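Local coordinates for beta-methylmalyl-CoA dehydratase (Chloroflexus aurantiacus, PDB 4E3E), which catalyses the reversible dehydration of beta-methylmalyl-CoA to mesaconyl-CoA in the glyoxylate assimilation cycle, at residues 85-97 with 269-281. Numbering follows the deposited sequence.
Sequences IANLGYAGGRFGA and LSIAAINSGRHTN
Gly89 CA points a hydrogen at Gly277 O, just beyond Asn87, whose O is bridged by a water to His279 N. A second water joins Asn87 ND2 to Gly277 O, while ND2 itself lies 3.4 Å above the Tyr90 ring plane, toward the rim. With chi1 at -51°, CG anti to the carbonyl carbon, Tyr90 runs its ring edge past Gly277, where a CB would clash with Tyr90 CD1. Tyr90 OH hydrogen-bonds His279 NE2 at 2.8 Å, in the imidazole plane. A phenylalanine here would probably leave His279 NE2 without this mate and the imidazole freer to turn. These antiparallel strands join the two halves of a double hotdog fold, the sheet continuing through strands 138-149 and 338-349, with helix 65-80 packed against Tyr90 and Phe95. Gly92, whose positive phi favours glycine, shares a water with Asn275 O. True pairing comes at Gly93, where a CB would crowd Ile274 O: Gly93 N reaches Ile274 O at 3.0 Å, and Ile274 N returns to Gly93 O at 2.8 Å. Phe95 N bonds Ala272 O from above the carbonyl plane. The apolar Phe95 ring brings CE2 within 3.9 Å of Ile271 CG2 and also against Ile274 CD1.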
ATOM      1  N   ILE A  85       0.968 -17.872  23.034  1.00 39.90           N
ATOM      2  CA  ILE A  85       2.245 -17.273  23.455  1.00 40.76           C
ATOM      3  C   ILE A  85       3.228 -17.282  22.276  1.00 39.59           C
ATOM      4  O   ILE A  85       3.941 -16.310  22.057  1.00 39.55           O
ATOM      5  CB  ILE A  85       2.885 -18.025  24.655  1.00 38.98           C
ATOM      6  CG1 ILE A  85       1.908 -18.152  25.837  1.00 50.28           C
ATOM      7  CG2 ILE A  85       4.205 -17.376  25.099  1.00 41.33           C
ATOM      8  CD1 ILE A  85       1.671 -16.875  26.612  1.00 55.24           C
ATOM      9  N   ALA A  86       3.255 -18.381  21.519  1.00 34.28           N
ATOM     10  CA  ALA A  86       4.175 -18.525  20.395  1.00 38.22           C
ATOM     11  C   ALA A  86       3.705 -19.608  19.444  1.00 35.95           C
ATOM     12  O   ALA A  86       3.009 -20.543  19.846  1.00 36.97           O
ATOM     13  CB  ALA A  86       5.584 -18.849  20.886  1.00 38.02           C
ATOM     14  N   ASN A  87       4.079 -19.469  18.177  1.00 33.22           N
ATOM     15  CA  ASN A  87       3.988 -20.577  17.250  1.00 32.87           C
ATOM     16  C   ASN A  87       5.239 -21.412  17.445  1.00 35.51           C
ATOM     17  O   ASN A  87       6.344 -20.877  17.540  1.00 34.05           O
ATOM     18  CB  ASN A  87       3.917 -20.100  15.817  1.00 31.55           C
ATOM     19  CG  ASN A  87       3.445 -21.197  14.872  1.00 35.18           C
ATOM     20  OD1 ASN A  87       2.247 -21.482  14.788  1.00 34.89           O
ATOM     21  ND2 ASN A  87       4.385 -21.830  14.167  1.00 30.10           N
ATOM     22  N   LEU A  88       5.072 -22.723  17.520  1.00 34.71           N
ATOM     23  CA  LEU A  88       6.204 -23.579  17.861  1.00 34.79           C
ATOM     24  C   LEU A  88       6.855 -24.278  16.663  1.00 33.65           C
ATOM     25  O   LEU A  88       8.037 -24.598  16.712  1.00 36.48           O
ATOM     26  CB  LEU A  88       5.832 -24.564  18.978  1.00 30.37           C
ATOM     27  CG  LEU A  88       5.488 -23.917  20.327  1.00 31.47           C
ATOM     28  CD1 LEU A  88       4.988 -24.984  21.291  1.00 34.65           C
ATOM     29  CD2 LEU A  88       6.687 -23.171  20.915  1.00 32.77           C
ATOM     30  N   GLY A  89       6.100 -24.491  15.589  1.00 30.92           N
ATOM     31  CA  GLY A  89       6.649 -25.116  14.384  1.00 31.09           C
ATOM     32  C   GLY A  89       5.607 -25.293  13.302  1.00 27.23           C
ATOM     33  O   GLY A  89       4.418 -25.020  13.524  1.00 27.98           O
ATOM     34  N   TYR A  90       6.067 -25.735  12.131  1.00 26.53           N
ATOM     35  CA  TYR A  90       5.218 -26.069  10.984  1.00 27.58           C
ATOM     36  C   TYR A  90       5.728 -27.413  10.484  1.00 29.85           C
ATOM     37  O   TYR A  90       6.894 -27.764  10.723  1.00 31.13           O
ATOM     38  CB  TYR A  90       5.387 -25.047   9.839  1.00 29.37           C
ATOM     39  CG  TYR A  90       5.242 -23.591  10.222  1.00 30.10           C
ATOM     40  CD1 TYR A  90       6.330 -22.872  10.702  1.00 30.39           C
ATOM     41  CD2 TYR A  90       4.024 -22.930  10.074  1.00 30.26           C
ATOM     42  CE1 TYR A  90       6.216 -21.536  11.048  1.00 36.53           C
ATOM     43  CE2 TYR A  90       3.893 -21.581  10.414  1.00 32.70           C
ATOM     44  CZ  TYR A  90       4.992 -20.893  10.896  1.00 35.22           C
ATOM     45  OH  TYR A  90       4.879 -19.563  11.241  1.00 38.35           O
ATOM     46  N   ALA A  91       4.865 -28.167   9.802  1.00 26.67           N
ATOM     47  CA  ALA A  91       5.284 -29.401   9.141  1.00 26.47           C
ATOM     48  C   ALA A  91       4.309 -29.718   8.035  1.00 25.17           C
ATOM     49  O   ALA A  91       3.154 -29.274   8.073  1.00 26.05           O
ATOM     50  CB  ALA A  91       5.351 -30.563  10.131  1.00 25.32           C
ATOM     51  N   GLY A  92       4.790 -30.459   7.038  1.00 25.22           N
ATOM     52  CA  GLY A  92       3.930 -30.985   5.979  1.00 25.29           C
ATOM     53  C   GLY A  92       3.163 -29.899   5.254  1.00 27.56           C
ATOM     54  O   GLY A  92       1.984 -30.075   4.926  1.00 30.00           O
ATOM     55  N   GLY A  93       3.827 -28.771   5.010  1.00 28.03           N
ATOM     56  CA  GLY A  93       3.215 -27.665   4.275  1.00 25.21           C
ATOM     57  C   GLY A  93       3.296 -27.916   2.788  1.00 26.34           C
ATOM     58  O   GLY A  93       4.325 -27.635   2.178  1.00 29.49           O
ATOM     59  N   ARG A  94       2.222 -28.457   2.207  1.00 24.78           N
ATOM     60  CA  ARG A  94       2.195 -28.838   0.791  1.00 26.65           C
ATOM     61  C   ARG A  94       1.355 -27.836  -0.012  1.00 26.75           C
ATOM     62  O   ARG A  94       0.164 -27.672   0.271  1.00 28.02           O
ATOM     63  CB  ARG A  94       1.597 -30.245   0.638  1.00 23.00           C
ATOM     64  CG  ARG A  94       1.527 -30.750  -0.804  1.00 26.42           C
ATOM     65  CD  ARG A  94       0.765 -32.060  -0.885  1.00 28.69           C
ATOM     66  NE  ARG A  94      -0.633 -31.893  -0.496  1.00 29.08           N
ATOM     67  CZ  ARG A  94      -1.613 -31.556  -1.331  1.00 31.52           C
ATOM     68  NH1 ARG A  94      -1.354 -31.345  -2.617  1.00 28.00           N
ATOM     69  NH2 ARG A  94      -2.856 -31.438  -0.877  1.00 34.48           N
ATOM     70  N   PHE A  95       1.971 -27.167  -0.996  1.00 24.32           N
ATOM     71  CA  PHE A  95       1.216 -26.297  -1.912  1.00 24.89           C
ATOM     72  C   PHE A  95       0.523 -27.159  -2.958  1.00 25.14           C
ATOM     73  O   PHE A  95       1.106 -28.112  -3.450  1.00 32.25           O
ATOM     74  CB  PHE A  95       2.121 -25.207  -2.525  1.00 19.67           C
ATOM     75  CG  PHE A  95       2.520 -24.146  -1.514  1.00 21.56           C
ATOM     76  CD1 PHE A  95       1.708 -23.024  -1.295  1.00 25.40           C
ATOM     77  CD2 PHE A  95       3.669 -24.293  -0.744  1.00 21.85           C
ATOM     78  CE1 PHE A  95       2.054 -22.068  -0.330  1.00 25.17           C
ATOM     79  CE2 PHE A  95       4.024 -23.335   0.208  1.00 22.90           C
ATOM     80  CZ  PHE A  95       3.214 -22.225   0.424  1.00 23.71           C
ATOM     81  N   GLY A  96      -0.736 -26.854  -3.257  1.00 26.07           N
ATOM     82  CA  GLY A  96      -1.557 -27.699  -4.126  1.00 26.90           C
ATOM     83  C   GLY A  96      -1.826 -26.972  -5.434  1.00 29.67           C
ATOM     84  O   GLY A  96      -0.897 -26.637  -6.157  1.00 31.61           O
ATOM     85  N   ALA A  97      -3.093 -26.708  -5.744  1.00 29.99           N
ATOM     86  CA  ALA A  97      -3.430 -25.971  -6.963  1.00 32.18           C
ATOM     87  C   ALA A  97      -2.862 -24.550  -6.942  1.00 27.99           C
ATOM     88  O   ALA A  97      -2.782 -23.899  -5.885  1.00 25.54           O
ATOM     89  CB  ALA A  97      -4.937 -25.946  -7.183  1.00 31.19           C
ATOM     90  N   LEU A 269      12.114 -20.595  -8.652  1.00 23.13           N
ATOM     91  CA  LEU A 269      10.969 -19.825  -9.136  1.00 27.18           C
ATOM     92  C   LEU A 269       9.781 -19.762  -8.190  1.00 29.50           C
ATOM     93  O   LEU A 269       9.063 -18.747  -8.159  1.00 32.96           O
ATOM     94  CB  LEU A 269      10.524 -20.332 -10.499  1.00 30.54           C
ATOM     95  CG  LEU A 269      11.474 -19.919 -11.626  1.00 34.65           C
ATOM     96  CD1 LEU A 269      10.821 -20.305 -12.932  1.00 32.03           C
ATOM     97  CD2 LEU A 269      11.851 -18.421 -11.586  1.00 38.23           C
ATOM     98  N   SER A 270       9.575 -20.834  -7.424  1.00 27.12           N
ATOM     99  CA  SER A 270       8.450 -20.885  -6.493  1.00 28.50           C
ATOM    100  C   SER A 270       8.742 -21.862  -5.383  1.00 28.50           C
ATOM    101  O   SER A 270       9.571 -22.773  -5.542  1.00 29.74           O
ATOM    102  CB  SER A 270       7.163 -21.294  -7.209  1.00 27.94           C
ATOM    103  OG  SER A 270       7.238 -22.646  -7.642  1.00 30.43           O
ATOM    104  N   ILE A 271       8.058 -21.661  -4.262  1.00 28.41           N
ATOM    105  CA  ILE A 271       8.139 -22.549  -3.123  1.00 30.43           C
ATOM    106  C   ILE A 271       7.045 -23.589  -3.249  1.00 29.22           C
ATOM    107  O   ILE A 271       5.861 -23.242  -3.402  1.00 31.63           O
ATOM    108  CB  ILE A 271       7.981 -21.787  -1.790  1.00 28.61           C
ATOM    109  CG1 ILE A 271       9.166 -20.829  -1.595  1.00 29.94           C
ATOM    110  CG2 ILE A 271       7.819 -22.790  -0.649  1.00 23.82           C
ATOM    111  CD1 ILE A 271       9.009 -19.853  -0.428  1.00 25.76           C
ATOM    112  N   ALA A 272       7.442 -24.860  -3.212  1.00 27.00           N
ATOM    113  CA  ALA A 272       6.492 -25.949  -3.392  1.00 28.30           C
ATOM    114  C   ALA A 272       6.109 -26.623  -2.075  1.00 27.94           C
ATOM    115  O   ALA A 272       5.077 -27.305  -1.999  1.00 27.43           O
ATOM    116  CB  ALA A 272       7.035 -26.962  -4.382  1.00 26.52           C
ATOM    117  N   ALA A 273       6.930 -26.439  -1.042  1.00 25.68           N
ATOM    118  CA  ALA A 273       6.637 -27.001   0.265  1.00 26.02           C
ATOM    119  C   ALA A 273       7.347 -26.242   1.364  1.00 25.93           C
ATOM    120  O   ALA A 273       8.432 -25.692   1.148  1.00 28.51           O
ATOM    121  CB  ALA A 273       7.056 -28.470   0.328  1.00 27.38           C
ATOM    122  N   ILE A 274       6.733 -26.238   2.542  1.00 26.45           N
ATOM    123  CA  ILE A 274       7.392 -25.807   3.776  1.00 27.70           C
ATOM    124  C   ILE A 274       7.574 -27.036   4.675  1.00 27.90           C
ATOM    125  O   ILE A 274       6.600 -27.699   5.029  1.00 29.59           O
ATOM    126  CB  ILE A 274       6.577 -24.728   4.506  1.00 24.98           C
ATOM    127  CG1 ILE A 274       6.508 -23.464   3.641  1.00 25.98           C
ATOM    128  CG2 ILE A 274       7.201 -24.411   5.864  1.00 25.90           C
ATOM    129  CD1 ILE A 274       5.369 -22.525   3.993  1.00 24.66           C
ATOM    130  N   ASN A 275       8.821 -27.327   5.035  1.00 26.71           N
ATOM    131  CA  ASN A 275       9.157 -28.527   5.821  1.00 27.15           C
ATOM    132  C   ASN A 275       9.209 -28.243   7.313  1.00 27.64           C
ATOM    133  O   ASN A 275       8.748 -29.046   8.134  1.00 29.08           O
ATOM    134  CB  ASN A 275      10.497 -29.091   5.348  1.00 24.55           C
ATOM    135  CG  ASN A 275      10.535 -29.287   3.844  1.00 28.05           C
ATOM    136  OD1 ASN A 275      11.442 -28.792   3.151  1.00 33.87           O
ATOM    137  ND2 ASN A 275       9.535 -29.972   3.325  1.00 20.74           N
ATOM    138  N   SER A 276       9.774 -27.101   7.669  1.00 25.90           N
ATOM    139  CA  SER A 276       9.750 -26.666   9.062  1.00 29.16           C
ATOM    140  C   SER A 276      10.088 -25.194   9.107  1.00 32.84           C
ATOM    141  O   SER A 276      10.576 -24.631   8.119  1.00 29.68           O
ATOM    142  CB  SER A 276      10.700 -27.492   9.938  1.00 33.57           C
ATOM    143  OG  SER A 276      12.039 -27.172   9.646  1.00 39.25           O
ATOM    144  N   GLY A 277       9.811 -24.574  10.248  1.00 30.58           N
ATOM    145  CA  GLY A 277       9.983 -23.146  10.407  1.00 25.32           C
ATOM    146  C   GLY A 277       9.982 -22.873  11.884  1.00 29.04           C
ATOM    147  O   GLY A 277       9.064 -23.284  12.601  1.00 35.97           O
ATOM    148  N   ARG A 278      11.025 -22.205  12.344  1.00 30.06           N
ATOM    149  CA  ARG A 278      11.124 -21.788  13.729  1.00 32.11           C
ATOM    150  C   ARG A 278      11.405 -20.296  13.774  1.00 31.30           C
ATOM    151  O   ARG A 278      12.357 -19.823  13.140  1.00 27.70           O
ATOM    152  CB  ARG A 278      12.245 -22.531  14.438  1.00 35.14           C
ATOM    153  CG  ARG A 278      11.783 -23.744  15.229  1.00 25.97           C
ATOM    154  CD  ARG A 278      12.949 -24.563  15.770  1.00 22.32           C
ATOM    155  NE  ARG A 278      13.643 -25.178  14.634  1.00 50.75           N
ATOM    156  CZ  ARG A 278      14.330 -26.318  14.656  1.00 64.25           C
ATOM    157  NH1 ARG A 278      14.446 -27.029  15.774  1.00 80.16           N
ATOM    158  NH2 ARG A 278      14.908 -26.746  13.539  1.00 71.84           N
ATOM    159  N   HIS A 279      10.564 -19.565  14.505  1.00 25.75           N
ATOM    160  CA  HIS A 279      10.811 -18.154  14.804  1.00 28.89           C
ATOM    161  C   HIS A 279      11.586 -18.122  16.076  1.00 29.84           C
ATOM    162  O   HIS A 279      11.011 -18.097  17.146  1.00 29.59           O
ATOM    163  CB  HIS A 279       9.495 -17.387  14.912  1.00 30.02           C
ATOM    164  CG  HIS A 279       8.602 -17.593  13.717  1.00 30.66           C
ATOM    165  ND1 HIS A 279       8.838 -17.001  12.527  1.00 31.41           N
ATOM    166  CD2 HIS A 279       7.495 -18.416  13.533  1.00 31.21           C
ATOM    167  CE1 HIS A 279       7.915 -17.404  11.633  1.00 29.10           C
ATOM    168  NE2 HIS A 279       7.089 -18.264  12.247  1.00 29.43           N
ATOM    169  N   THR A 280      12.909 -18.142  15.943  1.00 28.81           N
ATOM    170  CA  THR A 280      13.816 -18.458  17.044  1.00 29.69           C
ATOM    171  C   THR A 280      13.966 -17.337  18.061  1.00 32.08           C
ATOM    172  O   THR A 280      14.211 -17.592  19.233  1.00 36.04           O
ATOM    173  CB  THR A 280      15.207 -18.844  16.499  1.00 32.62           C
ATOM    174  OG1 THR A 280      15.645 -17.833  15.592  1.00 30.67           O
ATOM    175  CG2 THR A 280      15.128 -20.163  15.716  1.00 32.38           C
ATOM    176  N   ASN A 281      13.860 -16.098  17.600  1.00 29.17           N
ATOM    177  CA  ASN A 281      13.847 -14.915  18.455  1.00 31.73           C
ATOM    178  C   ASN A 281      12.863 -13.923  17.846  1.00 29.07           C
ATOM    179  O   ASN A 281      12.611 -13.978  16.633  1.00 31.83           O
ATOM    180  CB  ASN A 281      15.254 -14.293  18.577  1.00 30.73           C
ATOM    181  CG  ASN A 281      16.187 -15.130  19.430  1.00 36.10           C
ATOM    182  OD1 ASN A 281      15.990 -15.265  20.637  1.00 40.34           O
ATOM    183  ND2 ASN A 281      17.212 -15.698  18.808  1.00 37.30           N
TER
HETATM  184  O   HOH W   1       8.964 -21.082  16.350  1.00 43.52           O
HETATM  185  O   HOH W   2       7.259 -21.712  14.392  1.00 46.35           O
HETATM  186  O   HOH W   3       8.922 -26.599  12.625  1.00 40.67           O
HETATM  187  O   HOH W   4       7.508 -31.283   7.188  1.00 37.29           O
HETATM  188  O   HOH W   5       3.774 -28.813  -3.743  1.00 38.31           O